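PDB 3MBH: putative phosphomethylpyrimidine kinase, which probably phosphorylates pyridoxal and related vitamin B6 compounds at the expense of ATP. Local coordinates for the interface of chains A and B. Sequence-based numbering; all coordinates share one arbitrary frame. Chains: chain A/B, Putative phosphomethylpyrimidine kinase.

The interface of chains A and B. Residues chain A 21, 271, 273-274; chain B 7, 35-37.
A:Glu273, in the short helix 272-275, and A:Arg21, in a loop, face the extended backbone of B:Val7 and the B:Gly35 to B:Gln37 stretch, where a positive phi at B:Gly35, which glycine adopts easily, leads into strand 37-40. The guanidinium of A:Arg21 and the side-chain amide of B:Gln37 meet tip to tip as a stack, their planes 26° apart. The amide oxygen B:Gln37 OE1 lies over one guanidinium face toward its rim, 3.3 Å from A:Arg21 NH2, so the two are packed rather than hydrogen-bonded. B:Gln37 suits this place because its chain, with CG anti to the backbone N (chi1 173°) and extended beyond, carries a flat polar group across the boundary. Arginine suits the opposite side: its long chain ends in a flat charged group that can stack and bind a carboxylate at once. Within chain A, A:Arg21 grips one carboxylate oxygen side-on: NE and NH2 both donate to A:Glu273 OE1, NH2 at 2.8 Å in a salt bridge. Both bonds run close to the guanidinium plane, which helps to fix the rotation of the group and to present its face to B:Gln37. A bend at chi2 (79°) brings the A:Glu273 carboxylate, the matching charge, back toward A:Arg21, while its CG packs 3.3 Å from the backbone carbonyl oxygen B:Phe36 O. Water 1 joins the chains, bonded to A:Arg21 NH2, to B:Gln37 OE1 at 2.6 Å and to the carbonyl oxygen B:Val7 O. An alanine in place of A:Arg21 would probably leave the A:Glu273 carboxylate without its charged mate, freer to turn, and the B:Gln37 amide without its stacking partner. Beside the polar cluster, the methyls of B:Val7 point different ways: CG1 to the guanidinium edge and A:Glu273, CG2 to A:Leu271 CD2 at 3.8 Å, branched apolar surfaces meeting without polar cost. Repeated by two-fold symmetry, this patch of apolar packing, stacking and bridging water helps hold the two subunits together in what may be the kinase dimer.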
# COMPACT_ATOMS: atom_id res chain seq x y z
N ARG A 21 -12.66 -4.52 23.96
CA ARG A 21 -11.77 -3.59 23.32
C ARG A 21 -12.09 -2.19 23.83
O ARG A 21 -12.87 -1.46 23.24
CB ARG A 21 -11.88 -3.70 21.82
CG ARG A 21 -11.44 -5.04 21.28
CD ARG A 21 -11.62 -5.01 19.79
NE ARG A 21 -10.96 -6.10 19.07
CZ ARG A 21 -11.46 -7.29 18.83
NH1 ARG A 21 -12.64 -7.65 19.30
NH2 ARG A 21 -10.76 -8.15 18.09
N LEU A 271 -14.26 -4.84 15.39
CA LEU A 271 -13.16 -5.71 15.00
C LEU A 271 -11.93 -4.89 14.59
O LEU A 271 -11.56 -4.82 13.40
CB LEU A 271 -13.54 -6.69 13.92
CG LEU A 271 -14.16 -7.99 14.34
CD1 LEU A 271 -14.29 -8.84 13.08
CD2 LEU A 271 -13.40 -8.73 15.44
N GLU A 273 -8.63 -5.13 14.88
CA GLU A 273 -7.46 -5.68 14.17
C GLU A 273 -7.71 -5.94 12.77
O GLU A 273 -6.81 -5.86 11.92
CB GLU A 273 -6.87 -6.91 14.86
CG GLU A 273 -6.32 -6.55 16.22
CD GLU A 273 -7.33 -6.40 17.27
OE1 GLU A 273 -8.53 -6.77 17.04
OE2 GLU A 273 -6.93 -5.92 18.36
N LYS A 274 -8.99 -6.11 12.46
CA LYS A 274 -9.37 -6.38 11.12
C LYS A 274 -9.36 -5.11 10.28
O LYS A 274 -9.17 -5.18 9.06
CB LYS A 274 -10.75 -7.05 11.15
CG LYS A 274 -11.22 -7.65 9.92
CD LYS A 274 -10.63 -9.00 9.60
CE LYS A 274 -11.10 -9.30 8.13
NZ LYS A 274 -10.59 -10.56 7.60
N VAL B 7 -10.96 -13.04 14.14
CA VAL B 7 -9.72 -12.50 14.74
C VAL B 7 -9.21 -13.32 15.94
O VAL B 7 -9.82 -13.35 17.03
CB VAL B 7 -9.83 -10.98 15.14
CG1 VAL B 7 -8.56 -10.51 15.80
CG2 VAL B 7 -10.16 -10.11 13.90
N GLY B 35 -2.58 -8.49 13.03
CA GLY B 35 -3.96 -9.00 12.91
C GLY B 35 -4.52 -9.82 14.07
O GLY B 35 -5.53 -10.50 13.93
N PHE B 36 -3.90 -9.72 15.22
CA PHE B 36 -4.29 -10.53 16.39
C PHE B 36 -4.72 -9.59 17.54
O PHE B 36 -4.12 -8.53 17.71
CB PHE B 36 -3.10 -11.40 16.84
CG PHE B 36 -2.60 -12.31 15.77
CD1 PHE B 36 -3.39 -13.35 15.32
CD2 PHE B 36 -1.40 -12.05 15.11
CE1 PHE B 36 -2.99 -14.14 14.27
CE2 PHE B 36 -1.00 -12.82 14.08
CZ PHE B 36 -1.78 -13.88 13.65
N GLN B 37 -5.78 -9.99 18.24
CA GLN B 37 -6.22 -9.31 19.42
C GLN B 37 -5.35 -9.78 20.53
O GLN B 37 -5.22 -11.00 20.76
CB GLN B 37 -7.68 -9.61 19.78
CG GLN B 37 -8.04 -9.01 21.14
CD GLN B 37 -9.52 -9.08 21.46
OE1 GLN B 37 -10.27 -9.87 20.90
NE2 GLN B 37 -9.94 -8.25 22.42
O HOH W 1 -10.78 -11.28 18.73